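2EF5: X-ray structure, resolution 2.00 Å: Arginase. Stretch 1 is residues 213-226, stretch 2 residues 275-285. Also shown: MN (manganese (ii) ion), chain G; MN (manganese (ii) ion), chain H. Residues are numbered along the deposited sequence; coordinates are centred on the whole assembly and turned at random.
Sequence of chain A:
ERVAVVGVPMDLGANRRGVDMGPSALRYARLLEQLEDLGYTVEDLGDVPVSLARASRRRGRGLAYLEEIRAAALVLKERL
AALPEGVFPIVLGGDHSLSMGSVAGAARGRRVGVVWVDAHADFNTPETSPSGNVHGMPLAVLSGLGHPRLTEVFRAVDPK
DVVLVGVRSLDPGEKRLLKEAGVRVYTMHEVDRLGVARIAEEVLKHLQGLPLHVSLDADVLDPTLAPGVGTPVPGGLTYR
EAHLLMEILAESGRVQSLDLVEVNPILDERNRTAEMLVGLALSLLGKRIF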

# COMPACT_ATOMS: atom_id res chain seq x y z
N HIS A 213 22.23 -26.56 -9.76
CA HIS A 213 22.14 -26.83 -11.19
C HIS A 213 21.72 -25.52 -11.83
O HIS A 213 20.72 -24.92 -11.45
CB HIS A 213 21.07 -27.89 -11.50
CG HIS A 213 20.86 -28.11 -12.96
ND1 HIS A 213 20.06 -27.28 -13.73
CD2 HIS A 213 21.39 -29.01 -13.82
CE1 HIS A 213 20.12 -27.66 -14.99
NE2 HIS A 213 20.92 -28.71 -15.07
N VAL A 214 22.50 -25.05 -12.79
CA VAL A 214 22.18 -23.80 -13.45
C VAL A 214 21.66 -24.07 -14.86
O VAL A 214 22.32 -24.73 -15.65
CB VAL A 214 23.42 -22.89 -13.55
CG1 VAL A 214 23.08 -21.63 -14.36
CG2 VAL A 214 23.90 -22.51 -12.15
N SER A 215 20.47 -23.58 -15.16
CA SER A 215 19.90 -23.78 -16.48
C SER A 215 19.86 -22.41 -17.15
O SER A 215 19.06 -21.55 -16.77
CB SER A 215 18.49 -24.38 -16.37
OG SER A 215 18.08 -24.91 -17.62
N LEU A 216 20.71 -22.22 -18.14
CA LEU A 216 20.81 -20.94 -18.82
C LEU A 216 20.17 -20.89 -20.21
O LEU A 216 20.64 -21.54 -21.14
CB LEU A 216 22.29 -20.53 -18.90
CG LEU A 216 22.69 -19.22 -19.61
CD1 LEU A 216 22.02 -18.03 -18.93
CD2 LEU A 216 24.21 -19.08 -19.56
N ASP A 217 19.09 -20.13 -20.31
CA ASP A 217 18.39 -19.96 -21.57
C ASP A 217 18.98 -18.69 -22.19
O ASP A 217 19.00 -17.64 -21.55
CB ASP A 217 16.89 -19.76 -21.34
CG ASP A 217 16.10 -19.74 -22.63
OD1 ASP A 217 16.53 -19.08 -23.59
OD2 ASP A 217 15.03 -20.39 -22.69
N ALA A 218 19.46 -18.81 -23.42
CA ALA A 218 20.08 -17.68 -24.11
C ALA A 218 19.19 -16.45 -24.16
O ALA A 218 19.69 -15.33 -24.19
CB ALA A 218 20.47 -18.08 -25.53
N ASP A 219 17.87 -16.64 -24.16
CA ASP A 219 16.98 -15.50 -24.25
C ASP A 219 16.91 -14.62 -23.02
O ASP A 219 16.20 -13.63 -23.03
CB ASP A 219 15.56 -15.94 -24.65
CG ASP A 219 14.81 -16.64 -23.53
OD1 ASP A 219 15.26 -16.63 -22.37
OD2 ASP A 219 13.74 -17.19 -23.82
N VAL A 220 17.65 -14.95 -21.96
CA VAL A 220 17.63 -14.11 -20.76
C VAL A 220 18.43 -12.84 -21.07
O VAL A 220 18.21 -11.79 -20.48
CB VAL A 220 18.26 -14.83 -19.54
CG1 VAL A 220 19.76 -14.94 -19.70
CG2 VAL A 220 17.91 -14.08 -18.27
N LEU A 221 19.36 -12.96 -22.00
CA LEU A 221 20.21 -11.85 -22.40
C LEU A 221 19.39 -10.92 -23.26
O LEU A 221 18.48 -11.35 -23.96
CB LEU A 221 21.40 -12.35 -23.21
CG LEU A 221 22.37 -13.28 -22.49
CD1 LEU A 221 23.32 -13.90 -23.49
CD2 LEU A 221 23.12 -12.51 -21.41
N ASP A 222 19.71 -9.63 -23.24
CA ASP A 222 18.96 -8.70 -24.05
C ASP A 222 19.08 -9.15 -25.51
O ASP A 222 20.14 -9.62 -25.92
CB ASP A 222 19.51 -7.28 -23.90
CG ASP A 222 18.58 -6.24 -24.47
OD1 ASP A 222 17.55 -5.95 -23.82
OD2 ASP A 222 18.85 -5.74 -25.58
N PRO A 223 18.00 -9.02 -26.30
CA PRO A 223 18.01 -9.42 -27.71
C PRO A 223 19.08 -8.69 -28.52
O PRO A 223 19.64 -9.23 -29.47
CB PRO A 223 16.60 -9.06 -28.18
CG PRO A 223 15.77 -9.27 -26.94
CD PRO A 223 16.64 -8.65 -25.86
N THR A 224 19.37 -7.46 -28.13
CA THR A 224 20.37 -6.66 -28.82
C THR A 224 21.74 -7.33 -28.69
O THR A 224 22.62 -7.14 -29.52
CB THR A 224 20.46 -5.25 -28.22
OG1 THR A 224 21.15 -4.39 -29.13
CG2 THR A 224 21.23 -5.27 -26.90
N LEU A 225 21.87 -8.14 -27.64
CA LEU A 225 23.11 -8.84 -27.34
C LEU A 225 23.07 -10.30 -27.79
O LEU A 225 24.10 -10.88 -28.15
CB LEU A 225 23.35 -8.78 -25.83
CG LEU A 225 24.75 -8.92 -25.27
CD1 LEU A 225 25.64 -7.81 -25.83
CD2 LEU A 225 24.67 -8.83 -23.76
N ALA A 226 21.89 -10.90 -27.75
CA ALA A 226 21.72 -12.29 -28.15
C ALA A 226 20.49 -12.42 -29.03
O ALA A 226 19.42 -12.80 -28.56
CB ALA A 226 21.57 -13.19 -26.91
N GLU A 275 28.53 -17.75 -28.81
CA GLU A 275 29.79 -17.31 -28.22
C GLU A 275 29.51 -16.69 -26.85
O GLU A 275 30.30 -16.85 -25.92
CB GLU A 275 30.51 -16.31 -29.13
CG GLU A 275 30.79 -16.88 -30.53
CD GLU A 275 31.45 -15.89 -31.47
OE1 GLU A 275 31.29 -14.66 -31.27
OE2 GLU A 275 32.13 -16.35 -32.41
N MET A 276 28.38 -15.99 -26.74
CA MET A 276 27.98 -15.37 -25.48
C MET A 276 27.83 -16.44 -24.40
O MET A 276 28.39 -16.33 -23.31
CB MET A 276 26.64 -14.65 -25.62
CG MET A 276 26.69 -13.27 -26.25
SD MET A 276 27.34 -12.00 -25.15
CE MET A 276 26.67 -12.53 -23.55
N LEU A 277 27.04 -17.47 -24.70
CA LEU A 277 26.80 -18.53 -23.74
C LEU A 277 28.05 -19.33 -23.39
O LEU A 277 28.20 -19.78 -22.27
CB LEU A 277 25.71 -19.48 -24.23
CG LEU A 277 24.31 -19.18 -23.66
CD1 LEU A 277 23.88 -17.78 -24.05
CD2 LEU A 277 23.32 -20.21 -24.18
N VAL A 278 28.94 -19.51 -24.35
CA VAL A 278 30.16 -20.24 -24.04
C VAL A 278 30.95 -19.42 -23.01
O VAL A 278 31.46 -19.96 -22.03
CB VAL A 278 31.03 -20.48 -25.29
CG1 VAL A 278 32.41 -20.96 -24.87
CG2 VAL A 278 30.37 -21.51 -26.19
N GLY A 279 31.03 -18.11 -23.23
CA GLY A 279 31.76 -17.26 -22.31
C GLY A 279 31.15 -17.33 -20.92
O GLY A 279 31.87 -17.34 -19.92
N LEU A 280 29.82 -17.37 -20.85
CA LEU A 280 29.14 -17.44 -19.57
C LEU A 280 29.43 -18.77 -18.89
O LEU A 280 29.59 -18.81 -17.67
CB LEU A 280 27.63 -17.23 -19.74
CG LEU A 280 27.26 -15.80 -20.14
CD1 LEU A 280 25.78 -15.70 -20.50
CD2 LEU A 280 27.58 -14.86 -18.99
N ALA A 281 29.52 -19.85 -19.66
CA ALA A 281 29.83 -21.15 -19.06
C ALA A 281 31.22 -21.09 -18.43
O ALA A 281 31.44 -21.61 -17.33
CB ALA A 281 29.79 -22.25 -20.12
N LEU A 282 32.17 -20.45 -19.11
CA LEU A 282 33.53 -20.34 -18.59
C LEU A 282 33.53 -19.60 -17.25
O LEU A 282 34.19 -20.03 -16.30
CB LEU A 282 34.42 -19.63 -19.61
CG LEU A 282 34.54 -20.28 -20.99
CD1 LEU A 282 35.44 -19.42 -21.88
CD2 LEU A 282 35.09 -21.71 -20.87
N SER A 283 32.78 -18.51 -17.16
CA SER A 283 32.71 -17.77 -15.91
C SER A 283 32.07 -18.62 -14.82
O SER A 283 32.51 -18.60 -13.67
CB SER A 283 31.90 -16.49 -16.07
OG SER A 283 32.54 -15.58 -16.95
N LEU A 284 31.04 -19.38 -15.18
CA LEU A 284 30.38 -20.22 -14.20
C LEU A 284 31.33 -21.29 -13.68
O LEU A 284 31.23 -21.72 -12.53
CB LEU A 284 29.14 -20.88 -14.80
CG LEU A 284 28.30 -21.70 -13.82
CD1 LEU A 284 27.71 -20.78 -12.75
CD2 LEU A 284 27.18 -22.41 -14.56
N LEU A 285 32.25 -21.73 -14.54
CA LEU A 285 33.21 -22.75 -14.14
C LEU A 285 34.54 -22.22 -13.59
O LEU A 285 35.54 -22.93 -13.57
CB LEU A 285 33.45 -23.71 -15.31
CG LEU A 285 32.45 -24.88 -15.31
CD1 LEU A 285 31.02 -24.36 -15.41
CD2 LEU A 285 32.76 -25.81 -16.46
MN MN G . 13.09 -18.84 -22.49
MN MN H . 13.38 -21.49 -21.24

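The centre of the contact is a cluster of leucines where the end of strand 213-217 meets the part of the helix around L277 and L280. L277 gives up 75 Å² to the other stretch, the largest share of any residue here, and it touches three partners: its CD1 lies 3.7 Å from A218 CB and 4.0 Å from L221 CD1, and its CG lies 4.1 Å from L216 CD2. The small side chain of A218 goes with the nearest backbone approach in the register, 6.8 Å between A218 CA and L277 CA.

One helical turn on, L280 also faces the strand. L280 CD1 sits 3.8 Å from L216 CD2 and 4.3 Å from L221 CD2, so L216 and L221 each touch both L277 and L280. L216 (chi1 t, chi2 p) packs through CD2, L221 (m, t) through CD1 and CD2; 63 Å² of L216 and 59 Å² of L221 are covered by the helix stretch.

The pattern follows from the secondary structure. The strand and helix axes run nearly antiparallel, at 160°, with a closest approach of 10.4 Å. Alternation along the strand points V214 and L216 toward the helix, while the helical repeat brings L277, L280 and L284 toward the strand. At the far end V214 CB meets L284 CD2 at 3.9 Å; V214 CA and L284 CA stand 9.0 Å apart.

At the other end the packing becomes more accessible. M276 reaches L221 through its methyl, M276 CE to L221 CD1 being 3.6 Å, and its sulfur lies 4.0 Å from L225, SD to CG. All three chi angles of M276 are m, a folded course suited to a flexible thioether. L225 starts sideways, but its end comes nearer the helix. Both residues are partly exposed. Altogether 448 Å² is buried, both sides summed, and no hydrogen bond crosses between the stretches; their direct contact is apolar packing.

Beside this contact, backbone bonds and metal ligation engage the polar groups of 217-221, with further partners elsewhere in the structure. The bonds V220 N to D217 O (3.0 Å) and L221 N to A218 O (3.2 Å) form the turn that brings L221 to the helix. D217 points away from the helix; its OD1 accepts a hydrogen bond from D219 N at 2.8 Å. D217 OD2 lies 2.5 Å from MN of chain G and 2.5 Å from MN of chain H, bridging the two ions, and D219 OD2 binds MN of chain G at 2.2 Å.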